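Long-range contacts in hemolysin BL lytic component L1 (Bacillus cereus, PDB 7NMQ), which forms one lytic component of the haemolysin BL enterotoxin, an alpha-helical pore-forming toxin, and probably helps the assembled toxin to breach host-cell membranes: residues G223-T227 against L281-N285; Q170-L176 against D274-V280. All blocks are in the same frame, centred on the assembly; numbering follows the deposited sequence. Where two conformers were deposited one is given.

Contact 1: G223-T227 against L281-N285; sequences GGTAT and LSLTN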
loop_
_atom_site.group_PDB
_atom_site.type_symbol
_atom_site.label_atom_id
_atom_site.label_comp_id
_atom_site.label_asym_id
_atom_site.label_seq_id
_atom_site.Cartn_x
_atom_site.Cartn_y
_atom_site.Cartn_z
ATOM N N GLY A 223 -25.753 -10.041 -3.584
ATOM C CA GLY A 223 -26.638 -9.461 -2.555
ATOM C C GLY A 223 -26.179 -8.093 -2.039
ATOM O O GLY A 223 -26.365 -7.805 -0.847
ATOM N N GLY A 224 -25.641 -7.232 -2.901
ATOM C CA GLY A 224 -25.191 -5.876 -2.522
ATOM C C GLY A 224 -23.881 -5.873 -1.777
ATOM O O GLY A 224 -23.393 -4.767 -1.419
ATOM N N THR A 225 -23.168 -7.003 -1.709
ATOM C CA THR A 225 -21.832 -7.057 -1.063
ATOM C C THR A 225 -20.773 -7.288 -2.135
ATOM O O THR A 225 -20.841 -8.260 -2.877
ATOM C CB THR A 225 -21.766 -8.156 -0.012
ATOM O OG1 THR A 225 -22.709 -7.935 1.031
ATOM C CG2 THR A 225 -20.408 -8.222 0.632
ATOM N N ALA A 226 -19.781 -6.406 -2.215
ATOM C CA ALA A 226 -18.618 -6.561 -3.115
ATOM C C ALA A 226 -17.479 -7.225 -2.350
ATOM O O ALA A 226 -17.124 -6.796 -1.228
ATOM C CB ALA A 226 -18.223 -5.223 -3.675
ATOM N N THR A 227 -16.867 -8.213 -2.982
ATOM C CA THR A 227 -15.819 -9.058 -2.345
ATOM C C THR A 227 -14.767 -9.348 -3.407
ATOM O O THR A 227 -15.130 -9.812 -4.491
ATOM C CB THR A 227 -16.482 -10.361 -1.845
ATOM O OG1 THR A 227 -17.490 -10.030 -0.888
ATOM C CG2 THR A 227 -15.551 -11.341 -1.184
ATOM N N LEU A 281 -25.090 -8.051 5.995
ATOM C CA LEU A 281 -23.842 -8.534 5.391
ATOM C C LEU A 281 -23.121 -7.372 4.739
ATOM O O LEU A 281 -21.880 -7.216 4.917
ATOM C CB LEU A 281 -24.160 -9.632 4.385
ATOM C CG LEU A 281 -24.487 -10.963 5.025
ATOM C CD1 LEU A 281 -25.106 -11.913 4.047
ATOM C CD2 LEU A 281 -23.315 -11.602 5.682
ATOM N N SER A 282 -23.806 -6.626 3.896
ATOM C CA SER A 282 -23.109 -5.610 3.087
ATOM C C SER A 282 -22.610 -4.494 4.008
ATOM O O SER A 282 -21.493 -4.015 3.780
ATOM C CB SER A 282 -23.969 -5.113 1.960
ATOM O OG SER A 282 -25.082 -4.414 2.433
ATOM N N LEU A 283 -23.419 -4.061 4.953
ATOM C CA LEU A 283 -22.991 -2.979 5.842
ATOM C C LEU A 283 -21.840 -3.440 6.718
ATOM O O LEU A 283 -20.924 -2.605 6.976
ATOM C CB LEU A 283 -24.155 -2.512 6.700
ATOM C CG LEU A 283 -25.271 -1.873 5.880
ATOM C CD1 LEU A 283 -26.402 -1.580 6.820
ATOM C CD2 LEU A 283 -24.821 -0.606 5.151
ATOM N N THR A 284 -21.869 -4.663 7.189
ATOM C CA THR A 284 -20.794 -5.150 8.084
ATOM C C THR A 284 -19.492 -5.264 7.286
ATOM O O THR A 284 -18.421 -4.889 7.740
ATOM C CB THR A 284 -21.174 -6.462 8.762
ATOM O OG1 THR A 284 -22.400 -6.265 9.470
ATOM C CG2 THR A 284 -20.106 -6.900 9.735
ATOM N N ASN A 285 -19.588 -5.784 6.081
ATOM C CA ASN A 285 -18.447 -5.894 5.146
ATOM C C ASN A 285 -17.842 -4.504 4.936
ATOM O O ASN A 285 -16.612 -4.373 5.040
ATOM C CB ASN A 285 -18.921 -6.516 3.832
ATOM C CG ASN A 285 -17.818 -6.704 2.824
ATOM O OD1 ASN A 285 -16.927 -7.488 3.080
ATOM N ND2 ASN A 285 -17.957 -6.080 1.661
HETATM O O HOH W 1 -27.301 -5.346 0.819
HETATM O O HOH W 2 -14.891 -7.332 0.969
#
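L281 and S282 of helix 275-325 meet the hydroxyl of T225, in strand 225-230. From L281 the touch is slight: its CB lies 4.0 Å from T225 OG1. At S282 the fit is much closer. T225 OG1 comes down on the helix backbone itself, 3.1 Å from S282 CA, while G224 O sits 3.4 Å from S282 CB, so the end of the turn and the start of the strand both rest on this residue. S282 OG turns away from T225 to a water at 2.9 Å, which in turn reaches G223 O; Q278 O and A279 O one turn back are weak alternatives for this OG. At N285, in the conformer described, CG is anti to the backbone N (chi1 -178°) and the amide extends toward the strand. Its ND2 gives a hydrogen bond to A226 O, 3.1 Å long and bent (143° at the hydrogen), arriving tilted from the carbonyl plane. A second water donates to both A226 O and N285 OD1. The methyl T225 CG2 lies 3.4 Å from N285 ND2. Q34 ties the two sides further: its OE1 accepts from A226 N and N285 ND2, and its NE2 donates to S282 O. G223 and G224, both with positive phi, form the tight turn of a two-stranded antiparallel hairpin packed against the helical body, consistent with the beta-tongue of ClyA-like toxins.

Contact 2: Q170-L176 against D274-V280; sequences QATIPQL and DRANQAV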
loop_
_atom_site.group_PDB
_atom_site.type_symbol
_atom_site.label_atom_id
_atom_site.label_comp_id
_atom_site.label_asym_id
_atom_site.label_seq_id
_atom_site.Cartn_x
_atom_site.Cartn_y
_atom_site.Cartn_z
ATOM N N GLN A 170 -35.209 -9.593 13.452
ATOM C CA GLN A 170 -34.727 -10.973 13.143
ATOM C C GLN A 170 -33.605 -11.342 14.106
ATOM O O GLN A 170 -32.523 -10.690 14.072
ATOM C CB GLN A 170 -34.240 -11.090 11.700
ATOM C CG GLN A 170 -35.360 -10.917 10.683
ATOM C CD GLN A 170 -35.008 -11.405 9.298
ATOM O OE1 GLN A 170 -35.301 -10.744 8.305
ATOM N NE2 GLN A 170 -34.418 -12.582 9.218
ATOM N N ALA A 171 -33.846 -12.322 14.949
ATOM C CA ALA A 171 -32.964 -12.711 16.069
ATOM C C ALA A 171 -31.666 -13.330 15.571
ATOM O O ALA A 171 -30.745 -13.399 16.371
ATOM C CB ALA A 171 -33.726 -13.655 16.980
ATOM N N THR A 172 -31.585 -13.746 14.308
ATOM C CA THR A 172 -30.373 -14.389 13.769
ATOM C C THR A 172 -29.330 -13.323 13.384
ATOM O O THR A 172 -28.214 -13.717 13.070
ATOM C CB THR A 172 -30.712 -15.276 12.574
ATOM O OG1 THR A 172 -31.436 -14.492 11.626
ATOM C CG2 THR A 172 -31.507 -16.497 12.981
ATOM N N ILE A 173 -29.683 -12.051 13.305
ATOM C CA ILE A 173 -28.782 -10.981 12.785
ATOM C C ILE A 173 -27.502 -10.861 13.604
ATOM O O ILE A 173 -26.434 -10.749 12.995
ATOM C CB ILE A 173 -29.541 -9.671 12.589
ATOM C CG1 ILE A 173 -30.352 -9.826 11.302
ATOM C CG2 ILE A 173 -28.611 -8.465 12.557
ATOM C CD1 ILE A 173 -31.198 -8.678 10.942
ATOM N N PRO A 174 -27.509 -10.833 14.937
ATOM C CA PRO A 174 -26.227 -10.668 15.642
ATOM C C PRO A 174 -25.229 -11.777 15.301
ATOM O O PRO A 174 -24.023 -11.467 15.146
ATOM C CB PRO A 174 -26.687 -10.627 17.099
ATOM C CG PRO A 174 -28.083 -10.039 17.015
ATOM C CD PRO A 174 -28.689 -10.717 15.815
ATOM N N GLN A 175 -25.666 -13.014 15.139
ATOM C CA GLN A 175 -24.746 -14.145 14.857
ATOM C C GLN A 175 -24.201 -13.948 13.435
ATOM O O GLN A 175 -23.009 -14.191 13.188
ATOM C CB GLN A 175 -25.449 -15.487 15.066
ATOM C CG GLN A 175 -24.594 -16.708 14.787
ATOM C CD GLN A 175 -25.162 -17.992 15.358
ATOM O OE1 GLN A 175 -26.347 -18.110 15.697
ATOM N NE2 GLN A 175 -24.300 -18.989 15.468
ATOM N N LEU A 176 -25.039 -13.443 12.535
ATOM C CA LEU A 176 -24.607 -13.212 11.141
ATOM C C LEU A 176 -23.540 -12.113 11.118
ATOM O O LEU A 176 -22.486 -12.276 10.438
ATOM C CB LEU A 176 -25.809 -12.829 10.284
ATOM C CG LEU A 176 -25.494 -12.672 8.808
ATOM C CD1 LEU A 176 -24.876 -13.949 8.235
ATOM C CD2 LEU A 176 -26.738 -12.271 8.023
ATOM N N ASP A 274 -32.179 -13.101 2.842
ATOM C CA ASP A 274 -33.246 -12.160 2.444
ATOM C C ASP A 274 -32.695 -10.729 2.431
ATOM O O ASP A 274 -31.550 -10.523 2.772
ATOM C CB ASP A 274 -34.456 -12.312 3.373
ATOM C CG ASP A 274 -34.280 -11.797 4.794
ATOM O OD1 ASP A 274 -33.183 -11.289 5.141
ATOM O OD2 ASP A 274 -35.286 -11.830 5.539
ATOM N N ARG A 275 -33.530 -9.748 2.100
ATOM C CA ARG A 275 -33.059 -8.362 1.873
ATOM C C ARG A 275 -32.432 -7.820 3.171
ATOM O O ARG A 275 -31.401 -7.138 3.114
ATOM C CB ARG A 275 -34.159 -7.454 1.324
ATOM C CG ARG A 275 -33.691 -6.022 1.171
ATOM C CD ARG A 275 -34.701 -5.210 0.389
ATOM N NE ARG A 275 -34.891 -5.654 -0.978
ATOM C CZ ARG A 275 -35.781 -5.124 -1.833
ATOM N NH1 ARG A 275 -36.604 -4.192 -1.426
ATOM N NH2 ARG A 275 -35.866 -5.557 -3.074
ATOM N N ALA A 276 -33.120 -7.936 4.313
ATOM C CA ALA A 276 -32.600 -7.401 5.587
ATOM C C ALA A 276 -31.249 -8.044 5.912
ATOM O O ALA A 276 -30.317 -7.327 6.308
ATOM C CB ALA A 276 -33.586 -7.639 6.696
ATOM N N ASN A 277 -31.136 -9.349 5.762
ATOM C CA ASN A 277 -29.887 -10.059 6.115
ATOM C C ASN A 277 -28.821 -9.701 5.098
ATOM O O ASN A 277 -27.620 -9.546 5.507
ATOM C CB ASN A 277 -30.137 -11.550 6.246
ATOM C CG ASN A 277 -30.799 -11.870 7.573
ATOM O OD1 ASN A 277 -31.965 -12.200 7.644
ATOM N ND2 ASN A 277 -30.039 -11.853 8.641
ATOM N N GLN A 278 -29.166 -9.491 3.844
ATOM C CA GLN A 278 -28.170 -9.006 2.850
ATOM C C GLN A 278 -27.636 -7.642 3.278
ATOM O O GLN A 278 -26.463 -7.354 3.050
ATOM C CB GLN A 278 -28.741 -8.950 1.435
ATOM C CG GLN A 278 -28.879 -10.321 0.838
ATOM C CD GLN A 278 -29.377 -10.318 -0.579
ATOM O OE1 GLN A 278 -29.936 -9.342 -1.071
ATOM N NE2 GLN A 278 -29.174 -11.433 -1.241
ATOM N N ALA A 279 -28.484 -6.807 3.858
ATOM C CA ALA A 279 -28.064 -5.471 4.303
ATOM C C ALA A 279 -27.096 -5.638 5.472
ATOM O O ALA A 279 -26.123 -4.919 5.531
ATOM C CB ALA A 279 -29.243 -4.621 4.716
ATOM N N VAL A 280 -27.378 -6.518 6.405
ATOM C CA VAL A 280 -26.432 -6.746 7.531
ATOM C C VAL A 280 -25.078 -7.151 6.954
ATOM O O VAL A 280 -24.026 -6.661 7.407
ATOM C CB VAL A 280 -26.972 -7.804 8.487
ATOM C CG1 VAL A 280 -25.915 -8.205 9.500
ATOM C CG2 VAL A 280 -28.231 -7.284 9.129
HETATM O O HOH W 3 -34.105 -14.424 7.488
#
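I173, the last residue of a type I turn that begins at Q170, faces N277 in the first turns of helix 275-325, with I173 CA and N277 CA 6.8 Å apart. The apolar half of the contact is built on V280. V280 CG2 is met by I173 CG2 at 3.6 Å and by I173 CD1 at 3.7 Å, the two side chains crossing at a slant. With chi1 at -176°, L176 swings CD2 over N277, 3.9 Å from its CB and 3.8 Å from its backbone O. Behind I173, helix 161-169 closes the cluster through L166, which touches V280 as well. The polar side of the contact is centred on D274 and Q170. D274 is the N-cap of its helix: OD1 accepts from N277 N at 2.9 Å, which fixes the carboxylate. The extended side chain of Q170 arrives from the opposite direction, its amide plane turned 82° from the carboxylate, and puts OE1 3.0 Å from D274 OD2. Two acceptors so close would repel if both were modelled correctly and the acid were ionised. An apolar cluster thus sits beside a polar group whose detail is not settled, while the positive end of the helix dipole would help to steady the charge on D274.

How the contacts relate
The centres of contacts 1 and 2 lie about 12 Å apart, at the same end of the elongated helical bundle, and both use helix 275-325: contact 2 takes its first turns and contact 1 the turn that follows directly. Along the chain the segments alternate, 170-176, 223-227, 274-280, 281-285, so the two connections cross. The contacts also touch, L281 CD2 packing on L176 CD1 and G223 CA on Q278 NE2. One helix start thus carries helix 173-200 and the turn of the hairpin, joining a part before the two predicted membrane-spanning segments (170-176), the turn between them (223-227) and the helix after them. That is consistent with a hairpin stowed against the bundle in the soluble form.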